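Local atomic coordinates of uroporphyrin-III C-methyltransferase (Thermus thermophilus, PDB entry 1VE2), a protein that probably transfers methyl groups from S-adenosyl-L-methionine to uroporphyrinogen III in the biosynthesis of modified tetrapyrroles. Residues Ala153-Leu158 with Gly219-Leu224; Glu170-Arg175 with Ala214-Gly219; Pro128-His131 with Ser137-Val140. All coordinates share one frame; numbering follows the deposited sequence.

Overall arrangement
The three contacts lie in the C-terminal half of the chain, beyond the parallel sheet of the N-terminal half, and all reach the mixed sheet. Following the chain, interaction 3 comes first and closes a short loop: 128-131, after helix 119-124, packs on the start of strand 138-142. Interaction 1 then opens at 153-158 and closes a much longer loop at 219-224. Within that loop lies interaction 2, joining helix 168-173 to strand 214-218; the two share Gly219, and neither crosses interaction 3. Strand 155-159 sits between 138-142 and 214-218, so backbone bonds link the contacts, and Thr155 and Leu129 further join interactions 1 and 3.

Interaction 1. Residues Ala153-Leu158 with Gly219-Leu224; sequences ADTLVL and GKVVGL
Thr155 and Val221 make the tight side of this contact, where the start of strand 155-159 in the mixed sheet of the C-terminal half of this tetrapyrrole methylase meets the 3-10 turn that follows strand 214-218. Their side chains cross at about a right angle. Val221 has its CG1 between its backbone N and carbonyl carbon (chi1 71°), and this methyl lies 3.3 Å from Thr155 OG1 and 3.9 Å from Thr155 CG2. The hydroxyl is buried but well supplied, since it hydrogen-bonds to Leu129 O and also receives a bond from a water. Gly219 packs closely too, its CA 3.8 Å from Asp154 O. Its phi of 141° would press any CB against the preceding carbonyl oxygen, and that CB would also run into Asp154 O, so a residue with a side chain would fit poorly here. Beyond it the turn is held by the bond from Val222 N to Gly219 O, while the Val222 side chain leans on Val217, Pro181 and Ala183.

Toward Asp154 and Lys220 the two segments part, and water replaces direct contact. Lys220 stretches its fully extended chain into solvent, and the Asp154 carboxylate turns to another partner, the backbone N of Arg136. Two waters span the gap between the backbones. The outer one accepts from Lys220 N and donates to Asp154 O at 2.7 Å, giving that carbonyl one of its two water bonds. The inner water, beside the threonine, accepts from Val221 N at 2.9 Å and donates to Asp154 O at 2.9 Å and to Thr155 OG1 at 2.7 Å.

Interaction 2. Residues Glu170-Arg175 with Ala214-Gly219; sequences ERLLER and ALLVVG
Leu172, on the last turn of helix 168-173, meets Leu216 and Val218 of strand 214-218, and everything that passes between the two segments is apolar. Leu172 and Leu216 reach toward each other tip to tip, CD1 of Leu172 lying 4.1 Å from CD1 of Leu216. Leu216 holds its CG anti to the backbone N (chi1 178°), which sends the branch out from the sheet to the helix. The second methyl of Leu172, CD2, leans more loosely on Val218 CG1 at 4.5 Å. With the backbones well apart, 8.5 Å between the CA atoms of Leu172 and Val218, the side chains alone bridge the gap.

The polar side-chain contacts of 170-175 lie apart from this apolar meeting, at the C-terminal end of the helix and just beyond it. The carboxylate of Glu174 lies over a face of the Arg171 guanidinium, with Glu174 OE1 3.3 Å from Arg171 NE but well out of the guanidinium plane, so the attraction is one of charge. Arg175 folds back to give a bond from its NH1 to Glu174 O at 3.0 Å, approaching from above the carbonyl plane, and its NH2 bonds to Leu150 O.

In the sheet, strand 214-218 runs antiparallel between strands 155-159 and 181-186, which are parallel to each other and joined through helix 168-173: a split beta-alpha-beta unit. Leu172 touches a residue of each of the three strands, Leu158, Leu216 and Leu182, while on the opposite face of strand 214-218 Leu215 and Val217 pack on helix 119-124.

Interaction 3. Residues Pro128-His131 with Ser137-Val140; sequences PLTH and SFAV
Leu129 and Phe138 face each other with CA atoms 6.4 Å apart, and Thr130 and Ser137 follow at 6.2 Å, so the two segments run in opposite directions, too far apart for a direct backbone ladder. Side chains make the contact. Leu129 sends its CD1 methyl over the ring of Phe138 in a CH-pi contact, 3.8 Å from the ring centroid and only 7° off the normal; Leu129 CB lies nearer the rim, 3.9 Å from Phe138 CD2. With CG between the backbone N and the carbonyl carbon (chi1 70°), the ring stands on the side of Leu129. Thr130 comes in at the ring edge instead, near the plane, with CG2 4.3 Å from Phe138 CD2, and the same methyl rests 3.7 Å from Ser137 N.

The Leu129-Phe138 contact closes the loop that leads into strand 138-142, an edge strand of the mixed sheet within the chain. In the dimer the sheet does not stop there: Phe138, Ala139 and Val140 pair antiparallel with a strand of the second subunit, and Phe138 packs on Val140 of that subunit. Around the pair, Leu129 also touches Val119 and Leu122 of helix 119-124, and Val119 reaches the phenylalanine as well. With an alanine at Phe138, the Leu129 methyl is likely to lose the ring face it rests on, and a gap to open toward Val119 and the second subunit. Ser137 points away from Leu129 and Thr130, and its OG is hydrogen-bonded to the backbone N of Asp154.

Interaction 1. Residues Ala153-Leu158 with Gly219-Leu224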
# COMPACT_ATOMS: atom_id res chain seq x y z
N ALA A 153 6.24 -14.96 6.12
CA ALA A 153 6.19 -14.61 4.70
C ALA A 153 7.65 -14.57 4.23
O ALA A 153 8.56 -14.54 5.06
CB ALA A 153 5.54 -13.24 4.52
N ASP A 154 7.87 -14.57 2.92
CA ASP A 154 9.25 -14.54 2.42
C ASP A 154 9.95 -13.24 2.80
O ASP A 154 11.16 -13.23 3.01
CB ASP A 154 9.28 -14.72 0.91
CG ASP A 154 8.84 -16.11 0.48
OD1 ASP A 154 8.89 -17.03 1.32
OD2 ASP A 154 8.45 -16.27 -0.68
N THR A 155 9.18 -12.16 2.87
CA THR A 155 9.70 -10.84 3.24
C THR A 155 8.85 -10.31 4.38
O THR A 155 7.62 -10.30 4.30
CB THR A 155 9.59 -9.82 2.08
OG1 THR A 155 10.30 -10.30 0.93
CG2 THR A 155 10.17 -8.47 2.51
N LEU A 156 9.51 -9.87 5.46
CA LEU A 156 8.79 -9.32 6.59
C LEU A 156 9.08 -7.84 6.76
O LEU A 156 10.24 -7.43 6.76
CB LEU A 156 9.17 -10.06 7.87
CG LEU A 156 8.62 -9.48 9.17
CD1 LEU A 156 7.09 -9.56 9.20
CD2 LEU A 156 9.21 -10.27 10.34
N VAL A 157 8.03 -7.04 6.89
CA VAL A 157 8.16 -5.61 7.09
C VAL A 157 7.61 -5.29 8.48
O VAL A 157 6.49 -5.67 8.82
CB VAL A 157 7.36 -4.79 6.04
CG1 VAL A 157 7.57 -3.30 6.26
CG2 VAL A 157 7.77 -5.20 4.64
N LEU A 158 8.41 -4.61 9.30
CA LEU A 158 7.96 -4.24 10.63
C LEU A 158 7.98 -2.73 10.80
O LEU A 158 8.98 -2.07 10.53
CB LEU A 158 8.83 -4.89 11.71
CG LEU A 158 8.70 -6.40 11.87
CD1 LEU A 158 9.59 -6.86 13.03
CD2 LEU A 158 7.25 -6.77 12.14
N GLY A 219 14.66 -10.40 4.83
CA GLY A 219 14.40 -11.47 3.89
C GLY A 219 15.39 -11.46 2.74
O GLY A 219 16.10 -10.47 2.53
N LYS A 220 15.45 -12.56 2.00
CA LYS A 220 16.36 -12.69 0.87
C LYS A 220 16.27 -11.56 -0.15
O LYS A 220 17.26 -11.23 -0.80
CB LYS A 220 16.12 -14.03 0.16
CG LYS A 220 16.47 -15.26 1.00
CD LYS A 220 16.20 -16.54 0.24
CE LYS A 220 16.63 -17.76 1.05
NZ LYS A 220 16.40 -19.02 0.30
N VAL A 221 15.09 -10.96 -0.30
CA VAL A 221 14.94 -9.89 -1.28
C VAL A 221 15.75 -8.64 -0.91
O VAL A 221 16.13 -7.87 -1.78
CB VAL A 221 13.45 -9.47 -1.44
CG1 VAL A 221 12.98 -8.71 -0.21
CG2 VAL A 221 13.29 -8.62 -2.71
N VAL A 222 16.01 -8.46 0.38
CA VAL A 222 16.78 -7.30 0.84
C VAL A 222 18.22 -7.36 0.32
O VAL A 222 18.95 -6.35 0.35
CB VAL A 222 16.76 -7.24 2.40
CG1 VAL A 222 17.62 -6.08 2.89
CG2 VAL A 222 15.33 -7.05 2.89
N GLY A 223 18.63 -8.52 -0.17
CA GLY A 223 19.97 -8.66 -0.69
C GLY A 223 20.21 -7.82 -1.93
O GLY A 223 21.35 -7.59 -2.33
N LEU A 224 19.13 -7.35 -2.54
CA LEU A 224 19.23 -6.52 -3.75
C LEU A 224 19.28 -5.03 -3.43
O LEU A 224 19.55 -4.21 -4.32
CB LEU A 224 18.02 -6.76 -4.65
CG LEU A 224 17.75 -8.13 -5.26
CD1 LEU A 224 16.38 -8.09 -5.93
CD2 LEU A 224 18.83 -8.47 -6.26
O HOH W 1 12.64 -11.61 1.15
O HOH W 2 13.44 -14.57 2.73

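Interaction 2. Residues Glu170-Arg175 with Ala214-Gly219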
# COMPACT_ATOMS: atom_id res chain seq x y z
N GLU A 170 16.21 -11.45 18.54
CA GLU A 170 15.78 -12.76 19.00
C GLU A 170 14.57 -13.25 18.21
O GLU A 170 14.59 -14.32 17.60
CB GLU A 170 15.39 -12.74 20.49
CG GLU A 170 15.98 -11.63 21.36
CD GLU A 170 17.46 -11.40 21.15
OE1 GLU A 170 18.20 -12.39 21.01
OE2 GLU A 170 17.87 -10.22 21.11
N ARG A 171 13.52 -12.45 18.26
CA ARG A 171 12.27 -12.76 17.58
C ARG A 171 12.40 -12.95 16.08
O ARG A 171 11.72 -13.80 15.51
CB ARG A 171 11.22 -11.68 17.91
CG ARG A 171 10.22 -12.13 18.95
CD ARG A 171 10.92 -12.78 20.15
NE ARG A 171 9.99 -13.53 21.00
CZ ARG A 171 10.38 -14.31 22.00
NH1 ARG A 171 11.67 -14.45 22.28
NH2 ARG A 171 9.48 -14.96 22.73
N LEU A 172 13.26 -12.17 15.45
CA LEU A 172 13.46 -12.30 14.01
C LEU A 172 14.13 -13.63 13.71
O LEU A 172 13.94 -14.21 12.64
CB LEU A 172 14.33 -11.16 13.46
CG LEU A 172 13.78 -9.72 13.54
CD1 LEU A 172 14.79 -8.78 12.92
CD2 LEU A 172 12.45 -9.62 12.80
N LEU A 173 14.92 -14.11 14.67
CA LEU A 173 15.61 -15.39 14.52
C LEU A 173 14.62 -16.54 14.48
O LEU A 173 14.93 -17.63 13.98
CB LEU A 173 16.60 -15.58 15.67
CG LEU A 173 17.80 -14.63 15.65
CD1 LEU A 173 18.61 -14.77 16.93
CD2 LEU A 173 18.66 -14.93 14.44
N GLU A 174 13.42 -16.30 15.00
CA GLU A 174 12.37 -17.32 15.00
C GLU A 174 11.67 -17.39 13.64
O GLU A 174 10.78 -18.21 13.44
CB GLU A 174 11.33 -16.99 16.07
CG GLU A 174 11.87 -16.91 17.48
CD GLU A 174 10.79 -16.61 18.49
OE1 GLU A 174 10.15 -15.54 18.38
OE2 GLU A 174 10.57 -17.44 19.39
N ARG A 175 12.09 -16.54 12.72
CA ARG A 175 11.50 -16.50 11.38
C ARG A 175 12.56 -16.51 10.29
O ARG A 175 12.32 -17.00 9.19
CB ARG A 175 10.63 -15.26 11.23
CG ARG A 175 9.40 -15.24 12.12
CD ARG A 175 8.29 -16.12 11.58
NE ARG A 175 7.12 -16.13 12.46
CZ ARG A 175 6.93 -16.98 13.46
NH1 ARG A 175 7.84 -17.91 13.73
NH2 ARG A 175 5.84 -16.89 14.21
N ALA A 214 10.92 4.49 12.19
CA ALA A 214 11.67 3.73 11.20
C ALA A 214 10.97 2.44 10.78
O ALA A 214 10.06 1.96 11.46
CB ALA A 214 13.05 3.43 11.73
N LEU A 215 11.41 1.90 9.65
CA LEU A 215 10.87 0.67 9.09
C LEU A 215 11.97 -0.37 9.07
O LEU A 215 13.15 -0.04 8.98
CB LEU A 215 10.42 0.86 7.64
CG LEU A 215 9.31 1.83 7.25
CD1 LEU A 215 9.18 1.85 5.73
CD2 LEU A 215 8.00 1.41 7.89
N LEU A 216 11.57 -1.63 9.13
CA LEU A 216 12.50 -2.75 9.09
C LEU A 216 12.00 -3.70 8.01
O LEU A 216 10.80 -3.99 7.95
CB LEU A 216 12.55 -3.47 10.44
CG LEU A 216 13.45 -4.70 10.58
CD1 LEU A 216 13.71 -4.97 12.07
CD2 LEU A 216 12.80 -5.92 9.93
N VAL A 217 12.91 -4.17 7.16
CA VAL A 217 12.56 -5.12 6.11
C VAL A 217 13.60 -6.23 6.16
O VAL A 217 14.81 -5.97 6.08
CB VAL A 217 12.57 -4.48 4.71
CG1 VAL A 217 12.05 -5.48 3.68
CG2 VAL A 217 11.74 -3.21 4.70
N VAL A 218 13.15 -7.48 6.30
CA VAL A 218 14.05 -8.61 6.36
C VAL A 218 13.66 -9.72 5.39
O VAL A 218 12.47 -9.95 5.13
CB VAL A 218 14.14 -9.15 7.82
CG1 VAL A 218 12.75 -9.50 8.34
CG2 VAL A 218 15.08 -10.36 7.89
N GLY A 219 14.66 -10.40 4.83
CA GLY A 219 14.40 -11.47 3.89
C GLY A 219 15.39 -11.46 2.74
O GLY A 219 16.10 -10.47 2.53

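Interaction 3. Residues Pro128-His131 with Ser137-Val140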
# COMPACT_ATOMS: atom_id res chain seq x y z
N PRO A 128 11.99 -3.40 -3.99
CA PRO A 128 10.93 -4.41 -4.09
C PRO A 128 10.80 -5.28 -2.84
O PRO A 128 11.77 -5.46 -2.10
CB PRO A 128 11.37 -5.22 -5.30
CG PRO A 128 12.87 -5.27 -5.11
CD PRO A 128 13.21 -3.84 -4.71
N LEU A 129 9.59 -5.80 -2.61
CA LEU A 129 9.31 -6.66 -1.47
C LEU A 129 9.27 -8.11 -1.94
O LEU A 129 9.30 -9.03 -1.14
CB LEU A 129 7.97 -6.29 -0.82
CG LEU A 129 7.99 -4.97 -0.06
CD1 LEU A 129 6.60 -4.64 0.46
CD2 LEU A 129 9.00 -5.07 1.09
N THR A 130 9.17 -8.28 -3.25
CA THR A 130 9.15 -9.61 -3.85
C THR A 130 10.04 -9.56 -5.08
O THR A 130 10.22 -8.50 -5.68
CB THR A 130 7.73 -10.02 -4.28
OG1 THR A 130 7.19 -9.03 -5.16
CG2 THR A 130 6.83 -10.16 -3.05
N HIS A 131 10.59 -10.71 -5.46
CA HIS A 131 11.47 -10.79 -6.63
C HIS A 131 11.69 -12.26 -6.98
O HIS A 131 11.85 -13.10 -6.10
CB HIS A 131 12.81 -10.11 -6.32
CG HIS A 131 13.68 -9.91 -7.52
ND1 HIS A 131 14.76 -10.72 -7.80
CD2 HIS A 131 13.60 -9.01 -8.54
CE1 HIS A 131 15.31 -10.33 -8.94
NE2 HIS A 131 14.63 -9.30 -9.40
N SER A 137 6.11 -13.41 -1.44
CA SER A 137 5.10 -12.90 -0.51
C SER A 137 5.72 -11.99 0.53
O SER A 137 6.92 -12.07 0.80
CB SER A 137 4.44 -14.07 0.22
OG SER A 137 5.39 -14.74 1.05
N PHE A 138 4.91 -11.12 1.11
CA PHE A 138 5.40 -10.25 2.16
C PHE A 138 4.34 -10.07 3.24
O PHE A 138 3.14 -10.24 3.00
CB PHE A 138 5.88 -8.90 1.60
CG PHE A 138 4.78 -8.00 1.09
CD1 PHE A 138 4.06 -7.20 1.97
CD2 PHE A 138 4.49 -7.94 -0.27
CE1 PHE A 138 3.05 -6.35 1.50
CE2 PHE A 138 3.49 -7.09 -0.75
CZ PHE A 138 2.77 -6.29 0.14
N ALA A 139 4.78 -9.78 4.46
CA ALA A 139 3.84 -9.57 5.55
C ALA A 139 4.24 -8.29 6.25
O ALA A 139 5.41 -7.90 6.23
CB ALA A 139 3.87 -10.74 6.54
N VAL A 140 3.27 -7.63 6.85
CA VAL A 140 3.53 -6.38 7.56
C VAL A 140 2.98 -6.50 8.98
O VAL A 140 1.87 -6.98 9.20
CB VAL A 140 2.85 -5.19 6.87
CG1 VAL A 140 3.22 -3.89 7.60
CG2 VAL A 140 3.27 -5.11 5.39